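Local atomic coordinates of integral membrane indolylacetylinositol arabinosyltransferase EmbC (Mycolicibacterium smegmatis, PDB entry 7BVE), a protein that probably transfers arabinose units in the membrane to polymerise the arabinan of the mycobacterial cell wall. Residues P37-A43 with L1057-S1063. Numbering follows the deposited sequence.
Sequences PVEQTTA and LGTATRS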
loop_
_atom_site.group_PDB
_atom_site.type_symbol
_atom_site.label_atom_id
_atom_site.label_comp_id
_atom_site.label_asym_id
_atom_site.label_seq_id
_atom_site.Cartn_x
_atom_site.Cartn_y
_atom_site.Cartn_z
ATOM N N PRO A 37 -34.088 15.158 31.721
ATOM C CA PRO A 37 -34.760 13.865 31.508
ATOM C C PRO A 37 -35.326 13.685 30.107
ATOM O O PRO A 37 -35.440 14.616 29.313
ATOM C CB PRO A 37 -35.884 13.883 32.545
ATOM C CG PRO A 37 -35.414 14.777 33.585
ATOM C CD PRO A 37 -34.652 15.846 32.897
ATOM N N VAL A 38 -35.664 12.432 29.805
ATOM C CA VAL A 38 -36.332 12.024 28.576
ATOM C C VAL A 38 -37.453 11.061 28.944
ATOM O O VAL A 38 -37.744 10.839 30.117
ATOM C CB VAL A 38 -35.377 11.364 27.562
ATOM C CG1 VAL A 38 -34.432 12.376 26.984
ATOM C CG2 VAL A 38 -34.615 10.245 28.221
ATOM N N GLU A 39 -38.102 10.503 27.925
ATOM C CA GLU A 39 -39.184 9.537 28.105
ATOM C C GLU A 39 -38.937 8.337 27.198
ATOM O O GLU A 39 -39.185 8.403 25.993
ATOM C CB GLU A 39 -40.533 10.169 27.810
ATOM C CG GLU A 39 -40.957 11.185 28.829
ATOM C CD GLU A 39 -42.271 11.842 28.481
ATOM O OE1 GLU A 39 -42.771 11.617 27.361
ATOM O OE2 GLU A 39 -42.810 12.578 29.332
ATOM N N GLN A 40 -38.470 7.238 27.776
ATOM C CA GLN A 40 -38.237 6.019 27.024
ATOM C C GLN A 40 -39.568 5.325 26.734
ATOM O O GLN A 40 -40.533 5.445 27.490
ATOM C CB GLN A 40 -37.325 5.079 27.811
ATOM C CG GLN A 40 -36.731 3.927 27.033
ATOM C CD GLN A 40 -36.137 2.868 27.925
ATOM O OE1 GLN A 40 -36.267 2.919 29.142
ATOM N NE2 GLN A 40 -35.483 1.893 27.326
ATOM N N THR A 41 -39.620 4.605 25.614
ATOM C CA THR A 41 -40.720 3.699 25.293
ATOM C C THR A 41 -40.223 2.278 25.515
ATOM O O THR A 41 -39.394 1.780 24.749
ATOM C CB THR A 41 -41.205 3.886 23.858
ATOM O OG1 THR A 41 -41.653 5.231 23.675
ATOM C CG2 THR A 41 -42.356 2.950 23.565
ATOM N N THR A 42 -40.723 1.632 26.563
ATOM C CA THR A 42 -40.281 0.292 26.915
ATOM C C THR A 42 -41.082 -0.751 26.150
ATOM O O THR A 42 -42.295 -0.621 25.991
ATOM C CB THR A 42 -40.437 0.061 28.414
ATOM O OG1 THR A 42 -41.817 0.188 28.768
ATOM C CG2 THR A 42 -39.633 1.074 29.199
ATOM N N ALA A 43 -40.402 -1.802 25.696
ATOM C CA ALA A 43 -41.014 -2.816 24.846
ATOM C C ALA A 43 -40.455 -4.180 25.208
ATOM O O ALA A 43 -39.245 -4.390 25.122
ATOM C CB ALA A 43 -40.753 -2.515 23.372
ATOM N N LEU A 1057 -46.095 -2.504 25.113
ATOM C CA LEU A 1057 -45.457 -1.202 25.220
ATOM C C LEU A 1057 -45.765 -0.532 26.552
ATOM O O LEU A 1057 -46.796 -0.775 27.180
ATOM C CB LEU A 1057 -45.896 -0.296 24.071
ATOM C CG LEU A 1057 -45.449 -0.767 22.692
ATOM C CD1 LEU A 1057 -46.076 0.087 21.622
ATOM C CD2 LEU A 1057 -43.954 -0.720 22.590
ATOM N N GLY A 1058 -44.839 0.325 26.975
ATOM C CA GLY A 1058 -44.988 1.100 28.189
ATOM C C GLY A 1058 -44.335 2.460 28.074
ATOM O O GLY A 1058 -43.909 2.850 26.986
ATOM N N THR A 1059 -44.251 3.199 29.176
ATOM C CA THR A 1059 -43.621 4.511 29.168
ATOM C C THR A 1059 -42.872 4.695 30.477
ATOM O O THR A 1059 -43.441 4.495 31.552
ATOM C CB THR A 1059 -44.654 5.631 28.983
ATOM O OG1 THR A 1059 -45.390 5.411 27.773
ATOM C CG2 THR A 1059 -43.982 6.988 28.899
ATOM N N ALA A 1060 -41.598 5.066 30.384
ATOM C CA ALA A 1060 -40.767 5.279 31.557
ATOM C C ALA A 1060 -39.987 6.572 31.411
ATOM O O ALA A 1060 -39.451 6.860 30.339
ATOM C CB ALA A 1060 -39.799 4.119 31.769
ATOM N N THR A 1061 -39.910 7.340 32.495
ATOM C CA THR A 1061 -39.137 8.575 32.533
ATOM C C THR A 1061 -37.726 8.268 33.008
ATOM O O THR A 1061 -37.536 7.747 34.109
ATOM C CB THR A 1061 -39.788 9.609 33.442
ATOM O OG1 THR A 1061 -41.075 9.959 32.921
ATOM C CG2 THR A 1061 -38.932 10.848 33.523
ATOM N N ARG A 1062 -36.751 8.590 32.177
ATOM C CA ARG A 1062 -35.351 8.287 32.407
ATOM C C ARG A 1062 -34.579 9.578 32.618
ATOM O O ARG A 1062 -35.086 10.670 32.377
ATOM C CB ARG A 1062 -34.800 7.509 31.216
ATOM C CG ARG A 1062 -35.474 6.179 31.020
ATOM C CD ARG A 1062 -35.007 5.225 32.072
ATOM N NE ARG A 1062 -35.489 3.867 31.872
ATOM C CZ ARG A 1062 -36.447 3.289 32.586
ATOM N NH1 ARG A 1062 -37.010 3.926 33.596
ATOM N NH2 ARG A 1062 -36.798 2.047 32.309
ATOM N N SER A 1063 -33.346 9.454 33.077
ATOM C CA SER A 1063 -32.514 10.618 33.321
ATOM C C SER A 1063 -31.505 10.776 32.190
ATOM O O SER A 1063 -31.555 10.075 31.180
ATOM C CB SER A 1063 -31.835 10.507 34.679
ATOM O OG SER A 1063 -30.916 9.436 34.694
#
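R1062 folds its aliphatic chain across that of Q40, its CG lying 3.9 Å from Q40 CB. The arginine chain turns sharply at chi2 (-74°) and leans back toward A1060 as it leaves the sheet, which brings NE to 3.0 Å from Q40 OE1 and places one face of the guanidinium, toward its rim, under the CB of A1060. Q40 reaches this place with CG anti to the backbone N (chi1 -166°) and the rest of its chain extended. The amide and guanidinium planes stand 64° apart, far from parallel. The other end of the amide is held elsewhere, NE2 donating to the carbonyl O of T206, while R1062 also makes a cation-pi contact with W1066.

Beneath these side chains the two strands run antiparallel, and 1056-1062 forms the outermost strand, within this chain, of the sheet to which 38-46 belongs. The C-terminal domain thereby lends a strand to the sheet of the N-terminal concanavalin-like domain, joining regions about a thousand residues apart in sequence. V38 with R1062 and Q40 with A1060 are hydrogen-bonded pairs; A1060 N to Q40 O (3.1 Å) is nearly straight, whereas the shorter return bond from Q40 N to A1060 O is bent. Beyond T41, whose carbonyl O accepts a hydrogen bond from T206 OG1, the pairing continues less evenly: G1058 N donates to T42 O at 2.9 Å, but T42 N to G1058 O is weak.

T42 CG2 meets A1060 CB at 4.0 Å, and T42 OG1 lies 3.3 Å from G1058 CA. On the face of E39 and T1061, L1057 CD2 packs on A43 CB (3.8 Å), with Y981 touching both L1057 and T41.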